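Local coordinates for adhesion G-protein coupled receptor G6 (Danio rerio, PDB 6V55) that is an adhesion G protein-coupled receptor linked to myelination, whose calcium-binding, multidomain extracellular region probably mediates cell adhesion and signalling, at residues A[333-345]-A[459-471]. Numbering follows the deposited sequence.
Sequences CASGLGCPEDIFY and RWPESRPTVTQYV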
ATOM      1  N   CYS A 333      17.229  -5.509   1.850  1.00 50.17           N
ATOM      2  CA  CYS A 333      16.580  -4.700   2.870  1.00 48.79           C
ATOM      3  C   CYS A 333      15.064  -4.880   2.802  1.00 42.01           C
ATOM      4  O   CYS A 333      14.465  -4.800   1.727  1.00 46.53           O
ATOM      5  CB  CYS A 333      16.949  -3.229   2.664  1.00 52.02           C
ATOM      6  SG  CYS A 333      16.023  -2.098   3.758  1.00 58.91           S
ATOM      7  N   ALA A 334      14.429  -5.117   3.953  1.00 35.73           N
ATOM      8  CA  ALA A 334      12.979  -5.316   3.927  1.00 30.94           C
ATOM      9  C   ALA A 334      12.174  -4.029   4.088  1.00 32.59           C
ATOM     10  O   ALA A 334      11.022  -3.989   3.654  1.00 35.22           O
ATOM     11  CB  ALA A 334      12.534  -6.313   4.999  1.00 26.17           C
ATOM     12  N   SER A 335      12.726  -2.978   4.687  1.00 29.42           N
ATOM     13  CA  SER A 335      11.948  -1.778   4.951  1.00 24.86           C
ATOM     14  C   SER A 335      11.958  -0.832   3.763  1.00 29.71           C
ATOM     15  O   SER A 335      12.990  -0.641   3.108  1.00 31.39           O
ATOM     16  CB  SER A 335      12.478  -1.048   6.173  1.00 21.26           C
ATOM     17  OG  SER A 335      11.536  -0.081   6.599  1.00 23.54           O
ATOM     18  N   GLY A 336      10.803  -0.208   3.510  1.00 29.43           N
ATOM     19  CA  GLY A 336      10.697   0.823   2.491  1.00 27.58           C
ATOM     20  C   GLY A 336      11.329   2.139   2.862  1.00 30.75           C
ATOM     21  O   GLY A 336      11.534   2.983   1.985  1.00 34.40           O
ATOM     22  N   LEU A 337      11.628   2.328   4.150  1.00 30.40           N
ATOM     23  CA  LEU A 337      12.368   3.478   4.640  1.00 23.99           C
ATOM     24  C   LEU A 337      13.866   3.353   4.401  1.00 28.41           C
ATOM     25  O   LEU A 337      14.594   4.347   4.508  1.00 33.17           O
ATOM     26  CB  LEU A 337      12.113   3.656   6.145  1.00 20.20           C
ATOM     27  CG  LEU A 337      10.677   3.912   6.601  1.00 19.50           C
ATOM     28  CD1 LEU A 337      10.418   3.284   7.942  1.00 22.69           C
ATOM     29  CD2 LEU A 337      10.416   5.400   6.685  1.00 17.91           C
ATOM     30  N   GLY A 338      14.349   2.162   4.106  1.00 30.86           N
ATOM     31  CA  GLY A 338      15.773   1.926   4.090  1.00 28.98           C
ATOM     32  C   GLY A 338      16.215   1.149   5.311  1.00 30.81           C
ATOM     33  O   GLY A 338      15.484   0.998   6.297  1.00 33.37           O
ATOM     34  N   CYS A 339      17.429   0.613   5.226  1.00 35.12           N
ATOM     35  CA  CYS A 339      18.046  -0.150   6.309  1.00 40.32           C
ATOM     36  C   CYS A 339      19.417   0.465   6.568  1.00 38.27           C
ATOM     37  O   CYS A 339      20.417  -0.013   6.019  1.00 42.27           O
ATOM     38  CB  CYS A 339      18.180  -1.631   5.961  1.00 45.63           C
ATOM     39  SG  CYS A 339      16.596  -2.492   5.665  1.00 57.89           S
ATOM     40  N   PRO A 340      19.494   1.538   7.355  1.00 31.48           N
ATOM     41  CA  PRO A 340      20.794   2.166   7.615  1.00 31.68           C
ATOM     42  C   PRO A 340      21.598   1.406   8.658  1.00 35.14           C
ATOM     43  O   PRO A 340      21.061   0.695   9.509  1.00 33.10           O
ATOM     44  CB  PRO A 340      20.416   3.555   8.136  1.00 32.99           C
ATOM     45  CG  PRO A 340      19.129   3.316   8.834  1.00 29.06           C
ATOM     46  CD  PRO A 340      18.405   2.256   8.042  1.00 26.94           C
ATOM     47  N   GLU A 341      22.922   1.570   8.568  1.00 41.32           N
ATOM     48  CA  GLU A 341      23.827   0.939   9.529  1.00 44.63           C
ATOM     49  C   GLU A 341      23.702   1.548  10.916  1.00 41.43           C
ATOM     50  O   GLU A 341      23.853   0.842  11.906  1.00 42.36           O
ATOM     51  CB  GLU A 341      25.286   1.075   9.096  1.00 52.94           C
ATOM     52  CG  GLU A 341      25.569   0.815   7.647  1.00 63.17           C
ATOM     53  CD  GLU A 341      26.910   0.134   7.462  1.00 70.99           C
ATOM     54  OE1 GLU A 341      26.919  -1.017   6.971  1.00 74.15           O
ATOM     55  OE2 GLU A 341      27.950   0.742   7.817  1.00 71.49           O
ATOM     56  N   ASP A 342      23.460   2.850  11.013  1.00 37.45           N
ATOM     57  CA  ASP A 342      23.445   3.534  12.291  1.00 30.51           C
ATOM     58  C   ASP A 342      22.125   4.267  12.493  1.00 32.17           C
ATOM     59  O   ASP A 342      21.551   4.806  11.537  1.00 36.29           O
ATOM     60  CB  ASP A 342      24.603   4.524  12.386  1.00 33.53           C
ATOM     61  CG  ASP A 342      25.971   3.844  12.354  1.00 37.60           C
ATOM     62  OD1 ASP A 342      26.959   4.522  12.002  1.00 37.91           O
ATOM     63  OD2 ASP A 342      26.070   2.634  12.669  1.00 40.51           O
ATOM     64  N   ILE A 343      21.653   4.289  13.746  1.00 30.82           N
ATOM     65  CA  ILE A 343      20.477   5.060  14.159  1.00 32.43           C
ATOM     66  C   ILE A 343      20.952   6.290  14.929  1.00 38.91           C
ATOM     67  O   ILE A 343      21.762   6.172  15.860  1.00 46.13           O
ATOM     68  CB  ILE A 343      19.528   4.204  15.014  1.00 30.40           C
ATOM     69  CG1 ILE A 343      19.007   3.022  14.194  1.00 31.95           C
ATOM     70  CG2 ILE A 343      18.406   5.045  15.657  1.00 27.66           C
ATOM     71  CD1 ILE A 343      17.778   3.346  13.351  1.00 37.23           C
ATOM     72  N   PHE A 344      20.444   7.465  14.556  1.00 32.91           N
ATOM     73  CA  PHE A 344      20.934   8.733  15.071  1.00 23.30           C
ATOM     74  C   PHE A 344      19.915   9.406  15.985  1.00 23.27           C
ATOM     75  O   PHE A 344      18.713   9.363  15.725  1.00 24.76           O
ATOM     76  CB  PHE A 344      21.262   9.640  13.915  1.00 20.55           C
ATOM     77  CG  PHE A 344      22.430   9.183  13.105  1.00 26.59           C
ATOM     78  CD1 PHE A 344      22.258   8.341  12.002  1.00 29.24           C
ATOM     79  CD2 PHE A 344      23.712   9.603  13.439  1.00 28.89           C
ATOM     80  CE1 PHE A 344      23.350   7.943  11.234  1.00 30.68           C
ATOM     81  CE2 PHE A 344      24.813   9.208  12.690  1.00 30.56           C
ATOM     82  CZ  PHE A 344      24.629   8.382  11.577  1.00 32.58           C
ATOM     83  N   TYR A 345      20.405  10.035  17.054  1.00 24.00           N
ATOM     84  CA  TYR A 345      19.589  10.739  18.035  1.00 22.80           C
ATOM     85  C   TYR A 345      20.176  12.124  18.274  1.00 25.46           C
ATOM     86  O   TYR A 345      21.399  12.278  18.302  1.00 33.97           O
ATOM     87  CB  TYR A 345      19.559   9.993  19.362  1.00 24.59           C
ATOM     88  CG  TYR A 345      18.946   8.609  19.333  1.00 30.89           C
ATOM     89  CD1 TYR A 345      17.591   8.424  19.618  1.00 31.96           C
ATOM     90  CD2 TYR A 345      19.725   7.484  19.059  1.00 31.68           C
ATOM     91  CE1 TYR A 345      17.028   7.165  19.620  1.00 36.32           C
ATOM     92  CE2 TYR A 345      19.167   6.212  19.048  1.00 35.69           C
ATOM     93  CZ  TYR A 345      17.814   6.059  19.330  1.00 41.78           C
ATOM     94  OH  TYR A 345      17.236   4.795  19.337  1.00 48.37           O
ATOM     95  N   ARG A 459       9.514  10.642  -7.434  1.00 17.12           N
ATOM     96  CA  ARG A 459       8.825  10.602  -6.154  1.00 17.20           C
ATOM     97  C   ARG A 459       9.659   9.803  -5.156  1.00 22.47           C
ATOM     98  O   ARG A 459       9.774   8.578  -5.262  1.00 23.49           O
ATOM     99  CB  ARG A 459       7.431  10.019  -6.322  1.00 17.17           C
ATOM    100  CG  ARG A 459       6.477  10.951  -6.993  1.00 17.10           C
ATOM    101  CD  ARG A 459       5.067  10.620  -6.594  1.00 20.49           C
ATOM    102  NE  ARG A 459       4.114  11.334  -7.437  1.00 29.62           N
ATOM    103  CZ  ARG A 459       2.810  11.059  -7.493  1.00 33.20           C
ATOM    104  NH1 ARG A 459       2.303  10.089  -6.740  1.00 31.50           N
ATOM    105  NH2 ARG A 459       2.009  11.763  -8.293  1.00 32.16           N
ATOM    106  N   TRP A 460      10.228  10.488  -4.209  1.00 23.49           N
ATOM    107  CA  TRP A 460      11.152   9.821  -3.310  1.00 23.50           C
ATOM    108  C   TRP A 460      10.404   9.424  -2.054  1.00 24.64           C
ATOM    109  O   TRP A 460       9.696  10.261  -1.493  1.00 27.77           O
ATOM    110  CB  TRP A 460      12.308  10.746  -2.959  1.00 17.59           C
ATOM    111  CG  TRP A 460      12.980  11.328  -4.149  1.00 17.52           C
ATOM    112  CD1 TRP A 460      12.714  12.534  -4.752  1.00 17.46           C
ATOM    113  CD2 TRP A 460      14.030  10.726  -4.909  1.00 17.56           C
ATOM    114  NE1 TRP A 460      13.526  12.709  -5.852  1.00 17.44           N
ATOM    115  CE2 TRP A 460      14.348  11.618  -5.965  1.00 17.49           C
ATOM    116  CE3 TRP A 460      14.716   9.505  -4.816  1.00 17.66           C
ATOM    117  CZ2 TRP A 460      15.331  11.339  -6.905  1.00 17.52           C
ATOM    118  CZ3 TRP A 460      15.707   9.231  -5.756  1.00 19.30           C
ATOM    119  CH2 TRP A 460      16.002  10.155  -6.786  1.00 18.78           C
ATOM    120  N   PRO A 461      10.497   8.176  -1.597  1.00 21.72           N
ATOM    121  CA  PRO A 461       9.778   7.772  -0.379  1.00 24.32           C
ATOM    122  C   PRO A 461      10.490   8.243   0.887  1.00 25.66           C
ATOM    123  O   PRO A 461      11.610   8.756   0.841  1.00 27.23           O
ATOM    124  CB  PRO A 461       9.751   6.240  -0.469  1.00 22.03           C
ATOM    125  CG  PRO A 461      10.924   5.886  -1.334  1.00 19.21           C
ATOM    126  CD  PRO A 461      11.147   7.039  -2.272  1.00 17.82           C
ATOM    127  N   GLU A 462       9.794   8.076   2.021  1.00 25.82           N
ATOM    128  CA  GLU A 462      10.307   8.467   3.339  1.00 26.97           C
ATOM    129  C   GLU A 462      11.529   7.636   3.685  1.00 24.26           C
ATOM    130  O   GLU A 462      11.584   6.445   3.366  1.00 24.15           O
ATOM    131  CB  GLU A 462       9.230   8.254   4.414  1.00 29.59           C
ATOM    132  CG  GLU A 462       9.476   8.915   5.769  1.00 31.92           C
ATOM    133  CD  GLU A 462       8.502   8.417   6.829  1.00 36.61           C
ATOM    134  OE1 GLU A 462       7.396   7.985   6.450  1.00 38.05           O
ATOM    135  OE2 GLU A 462       8.839   8.445   8.034  1.00 42.17           O
ATOM    136  N   SER A 463      12.538   8.267   4.284  1.00 23.37           N
ATOM    137  CA  SER A 463      13.803   7.567   4.477  1.00 26.36           C
ATOM    138  C   SER A 463      14.441   7.907   5.810  1.00 30.77           C
ATOM    139  O   SER A 463      14.470   9.070   6.217  1.00 36.56           O
ATOM    140  CB  SER A 463      14.801   7.897   3.367  1.00 27.89           C
ATOM    141  OG  SER A 463      14.199   7.786   2.091  1.00 34.52           O
ATOM    142  N   ARG A 464      15.026   6.889   6.440  1.00 33.53           N
ATOM    143  CA  ARG A 464      15.902   7.058   7.594  1.00 30.80           C
ATOM    144  C   ARG A 464      17.177   7.801   7.172  1.00 27.93           C
ATOM    145  O   ARG A 464      17.507   7.836   5.985  1.00 28.39           O
ATOM    146  CB  ARG A 464      16.206   5.680   8.202  1.00 30.43           C
ATOM    147  CG  ARG A 464      14.986   5.046   8.876  1.00 32.71           C
ATOM    148  CD  ARG A 464      15.336   3.827   9.725  1.00 41.92           C
ATOM    149  NE  ARG A 464      14.715   2.610   9.182  1.00 46.99           N
ATOM    150  CZ  ARG A 464      13.823   1.847   9.817  1.00 46.25           C
ATOM    151  NH1 ARG A 464      13.434   2.144  11.057  1.00 47.51           N
ATOM    152  NH2 ARG A 464      13.324   0.770   9.205  1.00 43.43           N
ATOM    153  N   PRO A 465      17.857   8.481   8.110  1.00 28.30           N
ATOM    154  CA  PRO A 465      19.116   9.174   7.764  1.00 24.92           C
ATOM    155  C   PRO A 465      20.217   8.236   7.276  1.00 26.56           C
ATOM    156  O   PRO A 465      20.388   7.128   7.794  1.00 30.74           O
ATOM    157  CB  PRO A 465      19.522   9.836   9.084  1.00 23.17           C
ATOM    158  CG  PRO A 465      18.248  10.065   9.782  1.00 22.21           C
ATOM    159  CD  PRO A 465      17.343   8.926   9.426  1.00 27.59           C
ATOM    160  N   THR A 466      20.969   8.738   6.276  1.00 28.64           N
ATOM    161  CA  THR A 466      22.053   8.118   5.474  1.00 30.71           C
ATOM    162  C   THR A 466      21.556   7.008   4.539  1.00 32.09           C
ATOM    163  O   THR A 466      22.369   6.326   3.910  1.00 38.32           O
ATOM    164  CB  THR A 466      23.247   7.597   6.304  1.00 29.81           C
ATOM    165  OG1 THR A 466      22.913   6.332   6.875  1.00 28.17           O
ATOM    166  CG2 THR A 466      23.681   8.591   7.416  1.00 19.90           C
ATOM    167  N   VAL A 467      20.243   6.841   4.380  1.00 29.42           N
ATOM    168  CA  VAL A 467      19.676   5.933   3.384  1.00 30.49           C
ATOM    169  C   VAL A 467      19.662   6.646   2.039  1.00 32.90           C
ATOM    170  O   VAL A 467      19.255   7.811   1.958  1.00 32.42           O
ATOM    171  CB  VAL A 467      18.256   5.498   3.796  1.00 29.08           C
ATOM    172  CG1 VAL A 467      17.436   4.936   2.636  1.00 29.89           C
ATOM    173  CG2 VAL A 467      18.313   4.526   4.947  1.00 28.16           C
ATOM    174  N   THR A 468      20.132   5.966   0.988  1.00 34.68           N
ATOM    175  CA  THR A 468      19.969   6.420  -0.387  1.00 30.81           C
ATOM    176  C   THR A 468      18.856   5.616  -1.051  1.00 28.16           C
ATOM    177  O   THR A 468      18.853   4.382  -0.977  1.00 28.86           O
ATOM    178  CB  THR A 468      21.288   6.280  -1.152  1.00 26.82           C
ATOM    179  OG1 THR A 468      22.231   7.206  -0.609  1.00 26.04           O
ATOM    180  CG2 THR A 468      21.114   6.579  -2.645  1.00 28.01           C
ATOM    181  N   GLN A 469      17.901   6.315  -1.672  1.00 22.23           N
ATOM    182  CA  GLN A 469      16.794   5.686  -2.381  1.00 20.52           C
ATOM    183  C   GLN A 469      16.963   5.810  -3.886  1.00 22.70           C
ATOM    184  O   GLN A 469      17.504   6.794  -4.376  1.00 26.16           O
ATOM    185  CB  GLN A 469      15.471   6.325  -1.994  1.00 18.49           C
ATOM    186  CG  GLN A 469      15.177   6.156  -0.562  1.00 19.87           C
ATOM    187  CD  GLN A 469      14.238   5.012  -0.303  1.00 25.84           C
ATOM    188  OE1 GLN A 469      13.987   4.166  -1.182  1.00 33.19           O
ATOM    189  NE2 GLN A 469      13.705   4.963   0.917  1.00 23.38           N
ATOM    190  N   TYR A 470      16.430   4.835  -4.619  1.00 26.48           N
ATOM    191  CA  TYR A 470      16.532   4.794  -6.072  1.00 24.76           C
ATOM    192  C   TYR A 470      15.132   4.801  -6.654  1.00 25.44           C
ATOM    193  O   TYR A 470      14.255   4.082  -6.162  1.00 28.81           O
ATOM    194  CB  TYR A 470      17.301   3.560  -6.544  1.00 18.38           C
ATOM    195  CG  TYR A 470      18.725   3.547  -6.060  1.00 21.45           C
ATOM    196  CD1 TYR A 470      19.056   2.972  -4.835  1.00 20.89           C
ATOM    197  CD2 TYR A 470      19.738   4.124  -6.819  1.00 23.37           C
ATOM    198  CE1 TYR A 470      20.347   2.980  -4.366  1.00 22.53           C
ATOM    199  CE2 TYR A 470      21.047   4.123  -6.368  1.00 25.88           C
ATOM    200  CZ  TYR A 470      21.338   3.543  -5.139  1.00 27.59           C
ATOM    201  OH  TYR A 470      22.627   3.530  -4.661  1.00 33.36           O
ATOM    202  N   VAL A 471      14.914   5.633  -7.668  1.00 21.94           N
ATOM    203  CA  VAL A 471      13.648   5.690  -8.395  1.00 23.37           C
ATOM    204  C   VAL A 471      13.968   5.535  -9.885  1.00 27.31           C
ATOM    205  O   VAL A 471      15.131   5.692 -10.297  1.00 28.18           O
ATOM    206  CB  VAL A 471      12.878   7.002  -8.109  1.00 22.40           C
ATOM    207  CG1 VAL A 471      12.522   7.147  -6.628  1.00 21.17           C
ATOM    208  CG2 VAL A 471      13.649   8.159  -8.619  1.00 21.55           C
TER
HETATM  209  O   HOH W   1      23.207   3.844   6.027  1.00 39.49           O
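Gly336 O accepts a straight hydrogen bond from Gln469 NE2 (3.1 Å, 167°) and lies in the plane of that amide. Gly336 sits in a type I turn, Ser335 to Gly338, within the small Cys333-Cys339 disulfide loop. A bend at chi2 (-98°) brings the Gln469 amide here, and its NE2 also donates to Ser463 OG, which fixes its rotation. Leu337 O accepts a hydrogen bond from Arg464 N (3.2 Å). Its CA-H points at Glu462 O. The Leu337 side chain runs beside that of Glu462, with CD2 3.6 Å from Glu462 CD, while CD1 lies over one face of the Arg464 guanidinium, off toward its rim. Glu462 OE2 is held by Asn448. Gly338 CA packs against Val467 CG1 (3.7 Å). Its O lies at the guanidinium edge and receives a weak bond from Arg464 NE (3.4 Å). The Pro340 ring crosses the Arg464 chain and meets Val467 CG2 through CD at 3.8 Å. Phe344 CE1 reaches Thr466 CG2 at 3.9 Å. Ser335 OG and Gly336 N also bond Asp71 of the CUB domain. This is an interdomain junction: the linker into the central strand, 342-353, of the SEA-domain sheet packs on the type II turn, Arg464 to Val467, leading into sheet 468-472/480-488/493-496, probably the hormone-receptor-like module.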